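Local coordinates for malate dehydrogenase (Pyrococcus horikoshii, PDB 1V9N), which catalyses the NAD-dependent oxidation of (S)-malate to oxaloacetate, a step of the tricarboxylic acid cycle, at residues G129-Y134 with T167-L172; M137-G142 with D178-L183; A173-D178 with I291-F296. All coordinates share one frame; numbering follows the deposited sequence.

Contact 1: residues G129-Y134 with T167-L172. With NDP (NADPH dihydro-nicotinamide-adenine-dinucleotide phosphate), chain B.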
loop_
_atom_site.group_PDB
_atom_site.type_symbol
_atom_site.label_atom_id
_atom_site.label_comp_id
_atom_site.label_asym_id
_atom_site.label_seq_id
_atom_site.Cartn_x
_atom_site.Cartn_y
_atom_site.Cartn_z
ATOM N N GLY A 129 -19.017 0.528 -0.922
ATOM C CA GLY A 129 -18.943 -0.605 -0.016
ATOM C C GLY A 129 -17.531 -1.091 0.245
ATOM O O GLY A 129 -16.595 -0.298 0.256
ATOM N N ILE A 130 -17.367 -2.396 0.456
ATOM C CA ILE A 130 -16.039 -2.935 0.735
ATOM C C ILE A 130 -15.172 -2.988 -0.520
ATOM O O ILE A 130 -15.632 -3.391 -1.589
ATOM C CB ILE A 130 -16.114 -4.347 1.382
ATOM C CG1 ILE A 130 -16.910 -5.301 0.498
ATOM C CG2 ILE A 130 -16.764 -4.257 2.763
ATOM C CD1 ILE A 130 -17.003 -6.698 1.066
ATOM N N ALA A 131 -13.921 -2.557 -0.381
ATOM C CA ALA A 131 -12.980 -2.545 -1.495
ATOM C C ALA A 131 -12.646 -3.968 -1.951
ATOM O O ALA A 131 -12.427 -4.214 -3.137
ATOM C CB ALA A 131 -11.699 -1.812 -1.084
ATOM N N GLY A 132 -12.623 -4.905 -1.007
ATOM C CA GLY A 132 -12.296 -6.283 -1.345
ATOM C C GLY A 132 -13.246 -6.915 -2.344
ATOM O O GLY A 132 -12.885 -7.857 -3.055
ATOM N N TYR A 133 -14.471 -6.409 -2.398
ATOM C CA TYR A 133 -15.462 -6.931 -3.327
ATOM C C TYR A 133 -14.978 -6.844 -4.778
ATOM O O TYR A 133 -15.176 -7.770 -5.564
ATOM C CB TYR A 133 -16.773 -6.156 -3.180
ATOM C CG TYR A 133 -17.834 -6.529 -4.190
ATOM C CD1 TYR A 133 -18.655 -7.644 -3.999
ATOM C CD2 TYR A 133 -18.015 -5.767 -5.343
ATOM C CE1 TYR A 133 -19.636 -7.984 -4.934
ATOM C CE2 TYR A 133 -18.982 -6.098 -6.283
ATOM C CZ TYR A 133 -19.789 -7.202 -6.076
ATOM O OH TYR A 133 -20.746 -7.510 -7.012
ATOM N N TYR A 134 -14.351 -5.728 -5.135
ATOM C CA TYR A 134 -13.869 -5.531 -6.505
ATOM C C TYR A 134 -12.564 -6.290 -6.747
ATOM O O TYR A 134 -12.359 -6.862 -7.819
ATOM C CB TYR A 134 -13.697 -4.029 -6.768
ATOM C CG TYR A 134 -14.952 -3.267 -6.397
ATOM C CD1 TYR A 134 -16.042 -3.204 -7.269
ATOM C CD2 TYR A 134 -15.103 -2.733 -5.122
ATOM C CE1 TYR A 134 -17.257 -2.637 -6.870
ATOM C CE2 TYR A 134 -16.310 -2.166 -4.712
ATOM C CZ TYR A 134 -17.380 -2.125 -5.584
ATOM O OH TYR A 134 -18.581 -1.604 -5.155
ATOM N N THR A 167 -10.595 7.448 5.095
ATOM C CA THR A 167 -10.172 6.165 5.637
ATOM C C THR A 167 -9.609 5.304 4.501
ATOM O O THR A 167 -9.118 4.193 4.711
ATOM C CB THR A 167 -11.337 5.466 6.355
ATOM O OG1 THR A 167 -12.529 5.576 5.568
ATOM C CG2 THR A 167 -11.571 6.118 7.715
ATOM N N ASN A 168 -9.697 5.865 3.302
ATOM C CA ASN A 168 -9.175 5.301 2.059
ATOM C C ASN A 168 -8.574 3.904 2.143
ATOM O O ASN A 168 -7.376 3.740 2.362
ATOM C CB ASN A 168 -8.146 6.284 1.509
ATOM C CG ASN A 168 -8.698 7.694 1.427
ATOM O OD1 ASN A 168 -9.898 7.905 1.606
ATOM N ND2 ASN A 168 -7.837 8.660 1.147
ATOM N N PRO A 169 -9.403 2.874 1.922
ATOM C CA PRO A 169 -8.933 1.492 1.988
ATOM C C PRO A 169 -8.115 1.033 0.790
ATOM O O PRO A 169 -8.119 1.663 -0.273
ATOM C CB PRO A 169 -10.234 0.706 2.135
ATOM C CG PRO A 169 -11.164 1.471 1.243
ATOM C CD PRO A 169 -10.837 2.930 1.582
ATOM N N ILE A 170 -7.403 -0.071 0.995
ATOM C CA ILE A 170 -6.586 -0.702 -0.027
ATOM C C ILE A 170 -6.918 -2.183 0.013
ATOM O O ILE A 170 -6.940 -2.787 1.086
ATOM C CB ILE A 170 -5.081 -0.558 0.256
ATOM C CG1 ILE A 170 -4.668 0.911 0.181
ATOM C CG2 ILE A 170 -4.292 -1.411 -0.736
ATOM C CD1 ILE A 170 -3.217 1.161 0.566
ATOM N N ALA A 171 -7.180 -2.771 -1.148
ATOM C CA ALA A 171 -7.493 -4.188 -1.203
ATOM C C ALA A 171 -6.729 -4.888 -2.319
ATOM O O ALA A 171 -6.574 -4.342 -3.412
ATOM C CB ALA A 171 -8.993 -4.387 -1.401
ATOM N N LEU A 172 -6.239 -6.088 -2.021
ATOM C CA LEU A 172 -5.534 -6.904 -2.994
ATOM C C LEU A 172 -5.998 -8.339 -2.830
ATOM O O LEU A 172 -5.994 -8.892 -1.726
ATOM C CB LEU A 172 -4.010 -6.836 -2.810
ATOM C CG LEU A 172 -3.221 -7.614 -3.884
ATOM C CD1 LEU A 172 -1.844 -6.998 -4.047
ATOM C CD2 LEU A 172 -3.115 -9.094 -3.515
HETATM P PA NDP B . -9.873 -5.273 9.377
HETATM O O1A NDP B . -11.115 -5.923 9.720
HETATM O O2A NDP B . -8.895 -4.769 10.403
HETATM O O5B NDP B . -9.086 -6.276 8.344
HETATM C C5B NDP B . -7.812 -5.918 7.776
HETATM C C4B NDP B . -7.431 -7.087 6.848
HETATM O O4B NDP B . -6.608 -7.942 7.661
HETATM C C3B NDP B . -8.529 -7.959 6.304
HETATM O O3B NDP B . -8.171 -8.326 4.937
HETATM C C2B NDP B . -8.596 -9.164 7.173
HETATM O O2B NDP B . -9.143 -10.366 6.606
HETATM C C1B NDP B . -7.176 -9.251 7.640
HETATM N N9A NDP B . -6.995 -9.774 9.023
HETATM C C8A NDP B . -7.785 -9.551 10.186
HETATM N N7A NDP B . -7.280 -10.173 11.226
HETATM C C5A NDP B . -6.157 -10.815 10.790
HETATM C C6A NDP B . -5.162 -11.642 11.403
HETATM N N6A NDP B . -5.236 -11.925 12.708
HETATM N N1A NDP B . -4.124 -12.143 10.648
HETATM C C2A NDP B . -4.037 -11.854 9.309
HETATM N N3A NDP B . -4.919 -11.082 8.641
HETATM C C4A NDP B . -5.966 -10.587 9.442
HETATM O O3 NDP B . -10.054 -4.082 8.368
HETATM P PN NDP B . -10.733 -2.649 8.329
HETATM O O1N NDP B . -9.641 -1.714 8.076
HETATM O O2N NDP B . -11.429 -2.573 9.659
HETATM O O5D NDP B . -11.733 -2.821 7.103
HETATM C C5D NDP B . -13.113 -2.359 7.142
HETATM C C4D NDP B . -13.836 -2.667 5.775
HETATM O O4D NDP B . -14.428 -1.452 5.351
HETATM C C3D NDP B . -12.946 -3.123 4.593
HETATM O O3D NDP B . -13.628 -4.181 3.907
HETATM C C2D NDP B . -12.727 -1.881 3.746
HETATM O O2D NDP B . -12.504 -2.209 2.390
HETATM C C1D NDP B . -14.037 -1.098 4.023
HETATM N N1N NDP B . -13.891 0.380 3.946
HETATM C C2N NDP B . -14.606 1.032 2.902
HETATM C C3N NDP B . -14.478 2.480 2.826
HETATM C C7N NDP B . -15.198 3.212 1.779
HETATM O O7N NDP B . -15.144 4.442 1.653
HETATM N N7N NDP B . -15.971 2.544 0.880
HETATM C C4N NDP B . -13.659 3.141 3.792
HETATM C C5N NDP B . -12.966 2.483 4.798
HETATM C C6N NDP B . -13.082 1.097 4.884
HETATM P P2B NDP B . -10.584 -10.907 6.823
HETATM O O1X NDP B . -10.351 -12.350 6.994
HETATM O O2X NDP B . -11.421 -10.625 5.617
HETATM O O3X NDP B . -11.191 -10.272 8.071
#
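The methyl groups of A131 and A171 touch at a slant, CB to CB 3.7 Å, and this is the tight end of the contact. Close by, G132 brings its backbone down on the same methyl: G132 N lies 3.7 Å from A171 CB, and the two CA atoms are 5.2 Å apart. No hydrogen bond joins the segments, and the small size of A131, G132 and A171 allows this close spacing. They seat the start of helix 132-139 on strand 170-174, a member of a mixed seven-stranded sheet unlike the parallel Rossmann sheet of classical malate dehydrogenases.

Toward P169 the packing slackens. A131 CB still touches P169 CG, but beyond them the segments part and the bound NADPH fills the gap. P169 lays its ring over one face of the nicotinamide, with CD 3.6 Å from C4N and CG above the middle of the ring. An alanine in place of P169 would remove CG and CD, which is likely to leave that face without its cover and the nicotinamide freer to tilt. T167 holds OG1 between its own backbone N and carbonyl carbon (chi1 44°), which brings the hydroxyl beside C4N and C5N, 3.2 Å from C5N.

On the helix side the backbone does the gripping. The carboxamide N7N donates to G129 O at 3.0 Å, which would limit rotation of the amide, and A131 N donates to ribose O2D at 3.1 Å with an N-H...O angle of 158°. D184 also bonds the cofactor, while H243 and K244 of the second subunit reach it from across the dimer.

Contact 2: residues M137-G142 with D178-L183. With NDP (NADPH dihydro-nicotinamide-adenine-dinucleotide phosphate), chain B.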
loop_
_atom_site.group_PDB
_atom_site.type_symbol
_atom_site.label_atom_id
_atom_site.label_comp_id
_atom_site.label_asym_id
_atom_site.label_seq_id
_atom_site.Cartn_x
_atom_site.Cartn_y
_atom_site.Cartn_z
HETATM N N MSE A 137 -13.202 -9.890 -7.581
HETATM C CA MSE A 137 -13.701 -10.131 -8.923
HETATM C C MSE A 137 -12.576 -10.592 -9.838
HETATM O O MSE A 137 -12.751 -11.518 -10.637
HETATM C CB MSE A 137 -14.342 -8.859 -9.486
HETATM C CG MSE A 137 -15.671 -8.496 -8.828
HETATM SE SE MSE A 137 -16.382 -6.817 -9.486
HETATM C CE MSE A 137 -16.717 -7.328 -11.321
ATOM N N ALA A 138 -11.417 -9.953 -9.720
ATOM C CA ALA A 138 -10.274 -10.309 -10.548
ATOM C C ALA A 138 -9.676 -11.658 -10.133
ATOM O O ALA A 138 -9.326 -12.475 -10.984
ATOM C CB ALA A 138 -9.213 -9.217 -10.473
ATOM N N ALA A 139 -9.566 -11.892 -8.831
ATOM C CA ALA A 139 -9.009 -13.148 -8.342
ATOM C C ALA A 139 -9.836 -14.345 -8.805
ATOM O O ALA A 139 -9.280 -15.392 -9.145
ATOM C CB ALA A 139 -8.916 -13.131 -6.816
ATOM N N GLU A 140 -11.159 -14.193 -8.818
ATOM C CA GLU A 140 -12.037 -15.277 -9.253
ATOM C C GLU A 140 -11.864 -15.526 -10.749
ATOM O O GLU A 140 -12.362 -16.514 -11.289
ATOM C CB GLU A 140 -13.503 -14.953 -8.948
ATOM C CG GLU A 140 -13.845 -14.835 -7.461
ATOM C CD GLU A 140 -13.531 -16.096 -6.658
ATOM O OE1 GLU A 140 -13.278 -17.155 -7.269
ATOM O OE2 GLU A 140 -13.546 -16.031 -5.404
ATOM N N GLU A 141 -11.159 -14.618 -11.418
ATOM C CA GLU A 141 -10.897 -14.759 -12.843
ATOM C C GLU A 141 -9.467 -15.257 -13.073
ATOM O O GLU A 141 -9.012 -15.336 -14.207
ATOM C CB GLU A 141 -11.104 -13.421 -13.561
ATOM C CG GLU A 141 -12.540 -12.929 -13.545
ATOM C CD GLU A 141 -13.475 -13.849 -14.306
ATOM O OE1 GLU A 141 -13.233 -14.078 -15.509
ATOM O OE2 GLU A 141 -14.455 -14.340 -13.702
ATOM N N GLY A 142 -8.770 -15.588 -11.990
ATOM C CA GLY A 142 -7.403 -16.079 -12.100
ATOM C C GLY A 142 -6.371 -14.976 -12.261
ATOM O O GLY A 142 -5.316 -15.185 -12.863
ATOM N N ASP A 178 -6.575 -22.784 -2.985
ATOM C CA ASP A 178 -7.862 -22.856 -2.301
ATOM C C ASP A 178 -8.618 -21.537 -2.449
ATOM O O ASP A 178 -8.870 -21.094 -3.565
ATOM C CB ASP A 178 -7.635 -23.191 -0.826
ATOM C CG ASP A 178 -6.713 -24.393 -0.640
ATOM O OD1 ASP A 178 -7.032 -25.476 -1.176
ATOM O OD2 ASP A 178 -5.667 -24.255 0.032
ATOM N N LYS A 179 -8.987 -20.907 -1.340
ATOM C CA LYS A 179 -9.706 -19.637 -1.417
ATOM C C LYS A 179 -8.741 -18.483 -1.667
ATOM O O LYS A 179 -7.600 -18.494 -1.199
ATOM C CB LYS A 179 -10.515 -19.399 -0.141
ATOM C CG LYS A 179 -11.692 -20.354 -0.020
ATOM C CD LYS A 179 -12.523 -20.130 1.230
ATOM C CE LYS A 179 -13.646 -21.171 1.300
ATOM N NZ LYS A 179 -14.392 -21.135 2.589
ATOM N N PRO A 180 -9.189 -17.468 -2.416
ATOM C CA PRO A 180 -8.331 -16.321 -2.713
ATOM C C PRO A 180 -7.729 -15.636 -1.494
ATOM O O PRO A 180 -8.348 -15.562 -0.425
ATOM C CB PRO A 180 -9.265 -15.374 -3.471
ATOM C CG PRO A 180 -10.244 -16.305 -4.127
ATOM C CD PRO A 180 -10.519 -17.305 -3.030
ATOM N N PHE A 181 -6.504 -15.152 -1.661
ATOM C CA PHE A 181 -5.846 -14.389 -0.622
ATOM C C PHE A 181 -6.608 -13.069 -0.735
ATOM O O PHE A 181 -6.883 -12.616 -1.846
ATOM C CB PHE A 181 -4.377 -14.161 -0.977
ATOM C CG PHE A 181 -3.725 -13.081 -0.179
ATOM C CD1 PHE A 181 -3.149 -13.361 1.056
ATOM C CD2 PHE A 181 -3.708 -11.768 -0.651
ATOM C CE1 PHE A 181 -2.560 -12.343 1.814
ATOM C CE2 PHE A 181 -3.130 -10.747 0.093
ATOM C CZ PHE A 181 -2.552 -11.031 1.330
ATOM N N LEU A 182 -6.958 -12.452 0.385
ATOM C CA LEU A 182 -7.693 -11.198 0.311
ATOM C C LEU A 182 -7.371 -10.211 1.416
ATOM O O LEU A 182 -7.795 -10.376 2.561
ATOM C CB LEU A 182 -9.204 -11.463 0.302
ATOM C CG LEU A 182 -10.123 -10.230 0.375
ATOM C CD1 LEU A 182 -9.896 -9.317 -0.836
ATOM C CD2 LEU A 182 -11.586 -10.691 0.447
ATOM N N LEU A 183 -6.591 -9.198 1.065
ATOM C CA LEU A 183 -6.255 -8.137 1.996
ATOM C C LEU A 183 -7.278 -7.055 1.671
ATOM O O LEU A 183 -7.502 -6.743 0.502
ATOM C CB LEU A 183 -4.842 -7.608 1.735
ATOM C CG LEU A 183 -4.426 -6.326 2.475
ATOM C CD1 LEU A 183 -4.474 -6.565 3.985
ATOM C CD2 LEU A 183 -3.021 -5.921 2.049
HETATM P PA NDP B . -9.873 -5.273 9.377
HETATM O O1A NDP B . -11.115 -5.923 9.720
HETATM O O2A NDP B . -8.895 -4.769 10.403
HETATM O O5B NDP B . -9.086 -6.276 8.344
HETATM C C5B NDP B . -7.812 -5.918 7.776
HETATM C C4B NDP B . -7.431 -7.087 6.848
HETATM O O4B NDP B . -6.608 -7.942 7.661
HETATM C C3B NDP B . -8.529 -7.959 6.304
HETATM O O3B NDP B . -8.171 -8.326 4.937
HETATM C C2B NDP B . -8.596 -9.164 7.173
HETATM O O2B NDP B . -9.143 -10.366 6.606
HETATM C C1B NDP B . -7.176 -9.251 7.640
HETATM N N9A NDP B . -6.995 -9.774 9.023
HETATM C C8A NDP B . -7.785 -9.551 10.186
HETATM N N7A NDP B . -7.280 -10.173 11.226
HETATM C C5A NDP B . -6.157 -10.815 10.790
HETATM C C6A NDP B . -5.162 -11.642 11.403
HETATM N N6A NDP B . -5.236 -11.925 12.708
HETATM N N1A NDP B . -4.124 -12.143 10.648
HETATM C C2A NDP B . -4.037 -11.854 9.309
HETATM N N3A NDP B . -4.919 -11.082 8.641
HETATM C C4A NDP B . -5.966 -10.587 9.442
HETATM O O3 NDP B . -10.054 -4.082 8.368
HETATM P PN NDP B . -10.733 -2.649 8.329
HETATM O O1N NDP B . -9.641 -1.714 8.076
HETATM O O2N NDP B . -11.429 -2.573 9.659
HETATM O O5D NDP B . -11.733 -2.821 7.103
HETATM C C5D NDP B . -13.113 -2.359 7.142
HETATM C C4D NDP B . -13.836 -2.667 5.775
HETATM O O4D NDP B . -14.428 -1.452 5.351
HETATM C C3D NDP B . -12.946 -3.123 4.593
HETATM O O3D NDP B . -13.628 -4.181 3.907
HETATM C C2D NDP B . -12.727 -1.881 3.746
HETATM O O2D NDP B . -12.504 -2.209 2.390
HETATM C C1D NDP B . -14.037 -1.098 4.023
HETATM N N1N NDP B . -13.891 0.380 3.946
HETATM C C2N NDP B . -14.606 1.032 2.902
HETATM C C3N NDP B . -14.478 2.480 2.826
HETATM C C7N NDP B . -15.198 3.212 1.779
HETATM O O7N NDP B . -15.144 4.442 1.653
HETATM N N7N NDP B . -15.971 2.544 0.880
HETATM C C4N NDP B . -13.659 3.141 3.792
HETATM C C5N NDP B . -12.966 2.483 4.798
HETATM C C6N NDP B . -13.082 1.097 4.884
HETATM P P2B NDP B . -10.584 -10.907 6.823
HETATM O O1X NDP B . -10.351 -12.350 6.994
HETATM O O2X NDP B . -11.421 -10.625 5.617
HETATM O O3X NDP B . -11.191 -10.272 8.071
#
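P180 presses its ring against the last turn of helix 132-139, with CB 4.0 Å from the methyl CB of A139 and CG next to the carboxylate of E140. The A139 methyl points toward the proline, and the CA atoms of the pair are 6.5 Å apart. E140 comes in from the more exposed side. Its bend at chi2 (-58°) brings the carboxylate up to the rim of the proline ring, beside CG, with OE2 3.6 Å from P180 CG; the two side chains cross at about a right angle. This is a van der Waals touch of a charged group on an apolar ring, not a bond. E140 also meets a crystal neighbour, so the position of its carboxylate may owe something to the lattice.

The helix ends here in a Schellman motif. G142 N donates to A139 O at 2.9 Å, the following amide reaches back to A138 O, and G142 is the C-prime residue with positive phi (81°), a conformation that calls for glycine. The chain can thus turn away two residues after E140. On the other side of the contact, P180 leads directly into strand 181-185, which pairs antiparallel with strand 170-174 and is the outermost strand of the sheet within this chain. P180 also packs on L136, one turn back in the helix, while A139 rests on A173 of the neighbouring strand.

Further along, the strand leaves the helix end and borders the cofactor. L182 O lies 3.2 Å from the adenosine ribose O3B of NADPH, and L183 CD1 approaches C4B at 4.1 Å. F181 packs on I254 of the second subunit.

Contact 3: residues A173-D178 with I291-F296; sequences AAPTKD and IPLEEF
Where strand 170-174 runs out into the loop before strand 181-185, the first turn of helix 293-308 packs against it near the dimer interface. The side chains of I291 and F296 also touch I258 of the second subunit. F296 is the main intruder. Its CG is anti to the backbone N (chi1 180°), which extends the ring away from the helix and sends it edge first against the strand end and the loop. At that edge CE2 stands 3.5 Å from P175 O, with the carbonyl oxygen in the plane of the ring, and 4.2 Å from A174 CB. L293, one turn earlier, also has CG anti to its backbone N and lays CD1 3.9 Å from P175 CG, the two side chains crossing at a slant. P175 thus meets both helix residues, and I287 touches all three.

Each segment has its own polar scaffolding. P292 is the N-cap residue, and its carbonyl accepts from F296 N at 3.0 Å; the carboxylate OE1 of E288 accepts from L293 N. In the loop an ST turn forms as T176 OG1 accepts from D178 N at 2.9 Å, with an N-H...O angle of 141°, and the same hydroxyl is hydrogen-bonded to K179 O. K177 reaches over to E298 in a salt bridge, further along the helix, whereas its NZ remains 6.3 Å from E294 OE1, too far for a direct pair.

No hydrogen bond joins the two segments, so adhesion between them must rest largely on apolar contact. The edge-on approach of F296 adds a probable small electrostatic gain, because the slightly positive rim hydrogens of the ring face the partial negative charge of P175 O.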
loop_
_atom_site.group_PDB
_atom_site.type_symbol
_atom_site.label_atom_id
_atom_site.label_comp_id
_atom_site.label_asym_id
_atom_site.label_seq_id
_atom_site.Cartn_x
_atom_site.Cartn_y
_atom_site.Cartn_z
ATOM N N ALA A 173 -6.413 -8.935 -3.938
ATOM C CA ALA A 173 -6.868 -10.312 -3.930
ATOM C C ALA A 173 -6.040 -11.074 -4.952
ATOM O O ALA A 173 -5.739 -10.557 -6.027
ATOM C CB ALA A 173 -8.347 -10.380 -4.294
ATOM N N ALA A 174 -5.649 -12.292 -4.606
ATOM C CA ALA A 174 -4.877 -13.122 -5.517
ATOM C C ALA A 174 -5.403 -14.548 -5.410
ATOM O O ALA A 174 -5.775 -14.993 -4.329
ATOM C CB ALA A 174 -3.403 -13.078 -5.147
ATOM N N PRO A 175 -5.457 -15.277 -6.532
ATOM C CA PRO A 175 -5.953 -16.653 -6.466
ATOM C C PRO A 175 -4.922 -17.589 -5.823
ATOM O O PRO A 175 -3.715 -17.334 -5.885
ATOM C CB PRO A 175 -6.213 -16.994 -7.932
ATOM C CG PRO A 175 -5.154 -16.218 -8.644
ATOM C CD PRO A 175 -5.154 -14.886 -7.923
ATOM N N THR A 176 -5.406 -18.653 -5.186
ATOM C CA THR A 176 -4.524 -19.636 -4.561
ATOM C C THR A 176 -5.046 -21.028 -4.923
ATOM O O THR A 176 -5.986 -21.162 -5.716
ATOM C CB THR A 176 -4.509 -19.512 -3.016
ATOM O OG1 THR A 176 -5.696 -20.103 -2.479
ATOM C CG2 THR A 176 -4.440 -18.044 -2.580
ATOM N N LYS A 177 -4.434 -22.063 -4.353
ATOM C CA LYS A 177 -4.880 -23.428 -4.606
ATOM C C LYS A 177 -6.266 -23.605 -3.986
ATOM O O LYS A 177 -7.038 -24.465 -4.407
ATOM C CB LYS A 177 -3.913 -24.439 -3.979
ATOM C CG LYS A 177 -2.486 -24.394 -4.525
ATOM C CD LYS A 177 -2.382 -24.996 -5.919
ATOM C CE LYS A 177 -2.724 -26.483 -5.911
ATOM N NZ LYS A 177 -1.852 -27.266 -4.978
ATOM N N ASP A 178 -6.575 -22.784 -2.985
ATOM C CA ASP A 178 -7.862 -22.856 -2.301
ATOM C C ASP A 178 -8.618 -21.537 -2.449
ATOM O O ASP A 178 -8.870 -21.094 -3.565
ATOM C CB ASP A 178 -7.635 -23.191 -0.826
ATOM C CG ASP A 178 -6.713 -24.393 -0.640
ATOM O OD1 ASP A 178 -7.032 -25.476 -1.176
ATOM O OD2 ASP A 178 -5.667 -24.255 0.032
ATOM N N ILE A 291 3.671 -15.622 -15.359
ATOM C CA ILE A 291 4.086 -16.998 -15.100
ATOM C C ILE A 291 2.853 -17.888 -15.142
ATOM O O ILE A 291 1.730 -17.396 -15.067
ATOM C CB ILE A 291 4.766 -17.147 -13.713
ATOM C CG1 ILE A 291 3.774 -16.793 -12.601
ATOM C CG2 ILE A 291 6.002 -16.247 -13.639
ATOM C CD1 ILE A 291 4.262 -17.169 -11.214
ATOM N N PRO A 292 3.040 -19.213 -15.280
ATOM C CA PRO A 292 1.853 -20.071 -15.319
ATOM C C PRO A 292 1.016 -19.876 -14.060
ATOM O O PRO A 292 1.549 -19.864 -12.945
ATOM C CB PRO A 292 2.446 -21.473 -15.426
ATOM C CG PRO A 292 3.703 -21.235 -16.237
ATOM C CD PRO A 292 4.263 -19.980 -15.587
ATOM N N LEU A 293 -0.292 -19.716 -14.236
ATOM C CA LEU A 293 -1.181 -19.509 -13.103
ATOM C C LEU A 293 -1.092 -20.653 -12.093
ATOM O O LEU A 293 -1.074 -20.425 -10.881
ATOM C CB LEU A 293 -2.630 -19.349 -13.585
ATOM C CG LEU A 293 -3.672 -19.218 -12.468
ATOM C CD1 LEU A 293 -3.310 -18.048 -11.566
ATOM C CD2 LEU A 293 -5.055 -19.026 -13.060
ATOM N N GLU A 294 -1.031 -21.889 -12.582
ATOM C CA GLU A 294 -0.949 -23.017 -11.664
ATOM C C GLU A 294 0.328 -22.966 -10.830
ATOM O O GLU A 294 0.330 -23.391 -9.678
ATOM C CB GLU A 294 -1.056 -24.346 -12.420
ATOM C CG GLU A 294 -2.474 -24.650 -12.932
ATOM C CD GLU A 294 -3.534 -24.622 -11.829
ATOM O OE1 GLU A 294 -3.382 -25.360 -10.829
ATOM O OE2 GLU A 294 -4.526 -23.868 -11.962
ATOM N N GLU A 295 1.411 -22.444 -11.405
ATOM C CA GLU A 295 2.674 -22.313 -10.669
ATOM C C GLU A 295 2.499 -21.227 -9.618
ATOM O O GLU A 295 2.936 -21.365 -8.477
ATOM C CB GLU A 295 3.821 -21.922 -11.606
ATOM C CG GLU A 295 4.449 -23.081 -12.352
ATOM C CD GLU A 295 5.583 -22.636 -13.253
ATOM O OE1 GLU A 295 6.478 -21.906 -12.763
ATOM O OE2 GLU A 295 5.581 -23.016 -14.445
ATOM N N PHE A 296 1.867 -20.133 -10.023
ATOM C CA PHE A 296 1.604 -19.028 -9.115
ATOM C C PHE A 296 0.815 -19.549 -7.909
ATOM O O PHE A 296 1.186 -19.309 -6.762
ATOM C CB PHE A 296 0.776 -17.947 -9.824
ATOM C CG PHE A 296 0.456 -16.761 -8.953
ATOM C CD1 PHE A 296 1.289 -15.650 -8.938
ATOM C CD2 PHE A 296 -0.665 -16.768 -8.128
ATOM C CE1 PHE A 296 1.015 -14.556 -8.112
ATOM C CE2 PHE A 296 -0.950 -15.683 -7.297
ATOM C CZ PHE A 296 -0.106 -14.573 -7.290
#

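From the N terminus, helix 132-139 supplies the first segments of contacts 1 and 2, its start and its end. Contact 1 closes a loop of about thirty residues through strand 144-149 as the chain returns on strand 170-174. Contact 2 closes a similar loop one strand later, so the two cross. Contact 3 opens where the second segment of contact 1 stops, shares D178 with contact 2 and crosses it, then spans over a hundred residues to helix 293-308; contacts 1 and 3 are in series. Backbone pairing of L172 with L183 and A174 with F181 joins them, tying both helices to one sheet edge beside the second subunit.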